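Local coordinates for protein uncharacterized conserved (Bdellovibrio bacteriovorus, PDB 7O21) that probably acts as a peptidoglycan LD-carboxypeptidase of the YkuD family, editing the cell wall and so generating the curved shape of this predatory bacterium, at residues 42-47 with 164-169; 150-155 with 171-176. All coordinates share one frame; numbering follows the deposited sequence.

Contact 1: residues 42-47 with 164-169; sequences YVILVD and DYIKLG
The ring of Y165 turns its edge to the ring of Y42 in a T-shaped (edge-to-face) aromatic pair. Y165 CD1 sits 3.5 Å above the plane of the Y42 ring, over its centre. The ring centroids are 4.9 Å apart and the planes stand at 75°. At the edge of the Y165 ring lies Y42, with Y42 CD2 in its plane. The contact belongs to the L,D-transpeptidase (YkuD) catalytic domain. It joins strand 42-47 to the loop that follows helix 156-163 and leads into strand 172-176.

Both tyrosines hold CG anti to the carbonyl carbon and beside the backbone N, with chi1 of -59° for Y42 and -60° for Y165. With these torsions the CD1 edge of Y165 reaches the face of Y42, and the two side chains meet at a slant. The backbone of the loop also touches the ring: Y165 O comes within 3.5 Å of Y42 CD2. I66 of strand 62-73 packs against both tyrosines.

Two residues further along the strand, I44 makes a second, purely apolar touch with I166. These side chains cross at about a right angle. The CB of I166 points away from the strand, yet its extended CG1-CD1 branch brings its end to I44. L95 of strand 91-99 packs on both isoleucines. No hydrogen bond crosses between the two segments. The contact consists of the ring pair, the touch of Y165 O on Y42 and aliphatic packing. K167 NZ makes a hydrogen bond to F39 O, just before strand 42-47. At the aliphatic end, I44 CD1 lies 3.8 Å from I166 CG1 and 3.9 Å from I166 CD1.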
loop_
_atom_site.group_PDB
_atom_site.type_symbol
_atom_site.label_atom_id
_atom_site.label_comp_id
_atom_site.label_asym_id
_atom_site.label_seq_id
_atom_site.Cartn_x
_atom_site.Cartn_y
_atom_site.Cartn_z
ATOM N N TYR A 42 3.520 -11.518 18.272
ATOM C CA TYR A 42 4.748 -12.152 17.817
ATOM C C TYR A 42 5.535 -11.232 16.891
ATOM O O TYR A 42 4.955 -10.461 16.118
ATOM C CB TYR A 42 4.447 -13.456 17.063
ATOM C CG TYR A 42 3.704 -14.461 17.897
ATOM C CD1 TYR A 42 4.317 -15.087 18.979
ATOM C CD2 TYR A 42 2.370 -14.732 17.646
ATOM C CE1 TYR A 42 3.610 -16.010 19.762
ATOM C CE2 TYR A 42 1.668 -15.638 18.420
ATOM C CZ TYR A 42 2.291 -16.265 19.470
ATOM O OH TYR A 42 1.579 -17.171 20.233
ATOM N N VAL A 43 6.863 -11.372 16.929
ATOM C CA VAL A 43 7.775 -10.678 16.025
ATOM C C VAL A 43 8.735 -11.716 15.468
ATOM O O VAL A 43 9.272 -12.525 16.230
ATOM C CB VAL A 43 8.571 -9.595 16.774
ATOM C CG1 VAL A 43 9.739 -9.103 15.926
ATOM C CG2 VAL A 43 7.649 -8.431 17.170
ATOM N N ILE A 44 8.967 -11.692 14.162
ATOM C CA ILE A 44 9.951 -12.566 13.529
ATOM C C ILE A 44 11.248 -11.790 13.350
ATOM O O ILE A 44 11.230 -10.651 12.859
ATOM C CB ILE A 44 9.432 -13.101 12.186
ATOM C CG1 ILE A 44 8.219 -14.020 12.419
ATOM C CG2 ILE A 44 10.560 -13.824 11.447
ATOM C CD1 ILE A 44 7.542 -14.448 11.136
ATOM N N LEU A 45 12.375 -12.389 13.754
ATOM C CA LEU A 45 13.684 -11.748 13.675
ATOM C C LEU A 45 14.587 -12.615 12.810
ATOM O O LEU A 45 14.773 -13.804 13.103
ATOM C CB LEU A 45 14.304 -11.596 15.066
ATOM C CG LEU A 45 15.759 -11.135 15.079
ATOM C CD1 LEU A 45 15.867 -9.718 14.566
ATOM C CD2 LEU A 45 16.328 -11.254 16.494
ATOM N N VAL A 46 15.130 -12.034 11.742
ATOM C CA VAL A 46 16.017 -12.747 10.820
ATOM C C VAL A 46 17.435 -12.223 11.009
ATOM O O VAL A 46 17.690 -11.023 10.860
ATOM C CB VAL A 46 15.571 -12.595 9.360
ATOM C CG1 VAL A 46 16.517 -13.374 8.428
ATOM C CG2 VAL A 46 14.129 -13.033 9.180
ATOM N N ASP A 47 18.360 -13.124 11.317
ATOM C CA ASP A 47 19.766 -12.810 11.571
ATOM C C ASP A 47 20.539 -13.377 10.382
ATOM O O ASP A 47 20.788 -14.585 10.317
ATOM C CB ASP A 47 20.160 -13.471 12.891
ATOM C CG ASP A 47 21.615 -13.288 13.251
ATOM O OD1 ASP A 47 22.441 -12.946 12.381
ATOM O OD2 ASP A 47 21.927 -13.502 14.441
ATOM N N ASP A 164 1.562 -20.263 11.791
ATOM C CA ASP A 164 0.775 -20.204 13.020
ATOM C C ASP A 164 1.028 -18.935 13.821
ATOM O O ASP A 164 0.193 -18.567 14.656
ATOM C CB ASP A 164 1.056 -21.433 13.890
ATOM C CG ASP A 164 0.538 -22.718 13.271
ATOM O OD1 ASP A 164 -0.383 -22.648 12.426
ATOM O OD2 ASP A 164 1.058 -23.797 13.625
ATOM N N TYR A 165 2.148 -18.258 13.596
ATOM C CA TYR A 165 2.476 -17.062 14.365
ATOM C C TYR A 165 2.222 -15.771 13.608
ATOM O O TYR A 165 2.400 -14.693 14.183
ATOM C CB TYR A 165 3.948 -17.089 14.785
ATOM C CG TYR A 165 4.357 -18.259 15.643
ATOM C CD1 TYR A 165 4.028 -18.309 16.987
ATOM C CD2 TYR A 165 5.103 -19.302 15.108
ATOM C CE1 TYR A 165 4.420 -19.377 17.781
ATOM C CE2 TYR A 165 5.497 -20.372 15.889
ATOM C CZ TYR A 165 5.150 -20.406 17.221
ATOM O OH TYR A 165 5.556 -21.476 17.993
ATOM N N ILE A 166 1.831 -15.834 12.343
ATOM C CA ILE A 166 1.795 -14.656 11.489
ATOM C C ILE A 166 0.366 -14.153 11.369
ATOM O O ILE A 166 -0.527 -14.874 10.906
ATOM C CB ILE A 166 2.419 -14.939 10.115
ATOM C CG1 ILE A 166 3.923 -15.160 10.268
ATOM C CG2 ILE A 166 2.132 -13.784 9.152
ATOM C CD1 ILE A 166 4.542 -15.783 9.033
ATOM N N LYS A 167 0.160 -12.908 11.781
ATOM C CA LYS A 167 -1.106 -12.211 11.614
ATOM C C LYS A 167 -0.920 -11.264 10.437
ATOM O O LYS A 167 -0.101 -10.337 10.492
ATOM C CB LYS A 167 -1.430 -11.457 12.901
ATOM C CG LYS A 167 -2.779 -10.774 12.935
ATOM C CD LYS A 167 -3.001 -10.275 14.376
ATOM C CE LYS A 167 -4.410 -9.864 14.652
ATOM N NZ LYS A 167 -4.461 -9.425 16.067
ATOM N N LEU A 168 -1.657 -11.513 9.357
ATOM C CA LEU A 168 -1.461 -10.733 8.145
ATOM C C LEU A 168 -1.757 -9.265 8.404
ATOM O O LEU A 168 -2.743 -8.919 9.062
ATOM C CB LEU A 168 -2.356 -11.264 7.029
ATOM C CG LEU A 168 -2.016 -12.676 6.564
ATOM C CD1 LEU A 168 -2.936 -13.031 5.407
ATOM C CD2 LEU A 168 -0.553 -12.764 6.155
ATOM N N GLY A 169 -0.886 -8.399 7.895
ATOM C CA GLY A 169 -0.998 -6.981 8.112
ATOM C C GLY A 169 -0.414 -6.483 9.413
ATOM O O GLY A 169 -0.329 -5.260 9.603
#

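Contact 2: residues 150-155 with 171-176; sequences GCVVVR and TPILIF
V152 and I175 reach toward each other tip to tip, with V152 CG2 3.7 Å from I175 CD1. V152 CG2 is also 4.0 Å from I175 CG1. The torsions explain which branches meet. In V152, chi1 is -179°, which sets CG1 opposite the backbone N and CG2 beside it. CG2 is the methyl that makes the contact. In I175, chi1 of -58° puts CG1 anti to the carbonyl carbon. The chain is then extended (chi2 171°), which carries CD1 out to the valine.

I173 has its CB directed to the same side but takes a different first torsion. Its CG1 lies anti to the backbone N, and its CD1 comes no nearer than 4.5 Å to V152 CG2. It is a looser neighbour of the same methyl.

The strands 152-153 and 172-176 belong to one mixed sheet of the YkuD catalytic domain but are not neighbours in it. The nearest CA atoms, those of V152 and I175, are 8.2 Å apart. Side chains alone bridge the gap across the domain interior. V46 of strand 42-47 and L135 of strand 134-136 also pack on V152.

C151, the predicted nucleophile, points its CB away from strand 172-176. All three touching residues are buried, and no hydrogen bond crosses. The chemistry is thus purely apolar, which implies dispersion and hydrophobic burial one residue after C151.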
loop_
_atom_site.group_PDB
_atom_site.type_symbol
_atom_site.label_atom_id
_atom_site.label_comp_id
_atom_site.label_asym_id
_atom_site.label_seq_id
_atom_site.Cartn_x
_atom_site.Cartn_y
_atom_site.Cartn_z
ATOM N N GLY A 150 17.513 -11.205 -1.793
ATOM C CA GLY A 150 16.967 -10.464 -0.684
ATOM C C GLY A 150 15.803 -11.118 0.032
ATOM O O GLY A 150 15.435 -10.663 1.120
ATOM N N CYS A 151 15.196 -12.156 -0.541
ATOM C CA CYS A 151 14.098 -12.838 0.127
ATOM C C CYS A 151 14.623 -13.654 1.295
ATOM O O CYS A 151 15.749 -14.153 1.273
ATOM C CB CYS A 151 13.404 -13.769 -0.848
ATOM S SG CYS A 151 12.273 -12.849 -1.936
ATOM N N VAL A 152 13.790 -13.803 2.314
ATOM C CA VAL A 152 14.099 -14.690 3.436
ATOM C C VAL A 152 13.539 -16.069 3.117
ATOM O O VAL A 152 12.337 -16.213 2.867
ATOM C CB VAL A 152 13.504 -14.154 4.743
ATOM C CG1 VAL A 152 13.858 -15.090 5.905
ATOM C CG2 VAL A 152 13.966 -12.719 5.004
ATOM N N VAL A 153 14.402 -17.081 3.097
ATOM C CA VAL A 153 14.012 -18.417 2.665
ATOM C C VAL A 153 14.228 -19.398 3.808
ATOM O O VAL A 153 15.279 -19.383 4.467
ATOM C CB VAL A 153 14.814 -18.850 1.426
ATOM C CG1 VAL A 153 14.248 -20.157 0.826
ATOM C CG2 VAL A 153 14.853 -17.730 0.391
ATOM N N VAL A 154 13.234 -20.258 4.019
ATOM C CA VAL A 154 13.251 -21.306 5.023
ATOM C C VAL A 154 12.769 -22.600 4.377
ATOM O O VAL A 154 12.254 -22.623 3.256
ATOM C CB VAL A 154 12.372 -20.956 6.242
ATOM C CG1 VAL A 154 12.892 -19.698 6.937
ATOM C CG2 VAL A 154 10.924 -20.747 5.817
ATOM N N ARG A 155 12.875 -23.670 5.119
ATOM C CA ARG A 155 12.398 -24.984 4.643
ATOM C C ARG A 155 10.864 -25.050 4.693
ATOM O O ARG A 155 10.243 -24.301 5.381
ATOM C CB ARG A 155 13.083 -26.094 5.446
ATOM C CG ARG A 155 14.576 -26.210 5.204
ATOM C CD ARG A 155 14.857 -26.687 3.800
ATOM N NE ARG A 155 16.220 -26.495 3.379
ATOM C CZ ARG A 155 16.561 -26.497 2.117
ATOM N NH1 ARG A 155 17.802 -26.295 1.753
ATOM N NH2 ARG A 155 15.651 -26.651 1.194
ATOM N N THR A 171 2.091 -8.724 11.794
ATOM C CA THR A 171 3.312 -9.299 12.381
ATOM C C THR A 171 4.571 -8.674 11.780
ATOM O O THR A 171 4.785 -8.775 10.563
ATOM C CB THR A 171 3.330 -10.820 12.207
ATOM O OG1 THR A 171 2.238 -11.377 12.947
ATOM C CG2 THR A 171 4.650 -11.416 12.735
ATOM N N PRO A 172 5.452 -8.087 12.587
ATOM C CA PRO A 172 6.727 -7.587 12.052
ATOM C C PRO A 172 7.650 -8.715 11.638
ATOM O O PRO A 172 7.677 -9.786 12.249
ATOM C CB PRO A 172 7.349 -6.839 13.241
ATOM C CG PRO A 172 6.214 -6.550 14.173
ATOM C CD PRO A 172 5.244 -7.698 13.994
ATOM N N ILE A 173 8.436 -8.447 10.601
ATOM C CA ILE A 173 9.620 -9.239 10.294
ATOM C C ILE A 173 10.799 -8.281 10.245
ATOM O O ILE A 173 10.787 -7.295 9.495
ATOM C CB ILE A 173 9.462 -10.077 9.012
ATOM C CG1 ILE A 173 10.708 -10.916 8.785
ATOM C CG2 ILE A 173 9.113 -9.198 7.782
ATOM C CD1 ILE A 173 10.508 -12.039 7.772
ATOM N N LEU A 174 11.783 -8.522 11.105
ATOM C CA LEU A 174 12.975 -7.692 11.214
ATOM C C LEU A 174 14.089 -8.437 10.503
ATOM O O LEU A 174 14.425 -9.561 10.887
ATOM C CB LEU A 174 13.345 -7.489 12.678
ATOM C CG LEU A 174 12.272 -6.868 13.578
ATOM C CD1 LEU A 174 12.807 -6.650 15.003
ATOM C CD2 LEU A 174 11.724 -5.582 12.986
ATOM N N ILE A 175 14.634 -7.836 9.454
ATOM C CA ILE A 175 15.596 -8.497 8.582
ATOM C C ILE A 175 16.911 -7.749 8.748
ATOM O O ILE A 175 17.089 -6.660 8.198
ATOM C CB ILE A 175 15.118 -8.526 7.123
ATOM C CG1 ILE A 175 13.757 -9.252 7.012
ATOM C CG2 ILE A 175 16.170 -9.209 6.225
ATOM C CD1 ILE A 175 13.084 -9.158 5.641
ATOM N N PHE A 176 17.841 -8.313 9.517
ATOM C CA PHE A 176 19.045 -7.597 9.927
ATOM C C PHE A 176 20.269 -8.377 9.478
ATOM O O PHE A 176 20.326 -9.598 9.658
ATOM C CB PHE A 176 19.071 -7.432 11.450
ATOM C CG PHE A 176 17.951 -6.561 12.010
ATOM C CD1 PHE A 176 17.308 -5.619 11.217
ATOM C CD2 PHE A 176 17.568 -6.687 13.339
ATOM C CE1 PHE A 176 16.296 -4.801 11.747
ATOM C CE2 PHE A 176 16.558 -5.877 13.877
ATOM C CZ PHE A 176 15.919 -4.939 13.074
#

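Contacts 1 and 2 have centres about 9 Å apart and meet through neighbouring strands of one sheet. Strand 42-47 of contact 1 pairs with strand 172-176 of contact 2. V46 N to L174 O, at 2.7 Å, and L174 N to I44 O, at 2.8 Å, are probable hydrogen bonds. I44 also packs on I173 across the paired strands. Along the chain, the segments of the two contacts alternate. Contact 2 holds the predicted nucleophile C151, and its V152 side chain is about 7 Å from that of H136, the predicted proton donor/acceptor. In contact 1, the I166 side chain is about 10 Å from the side chain of H136.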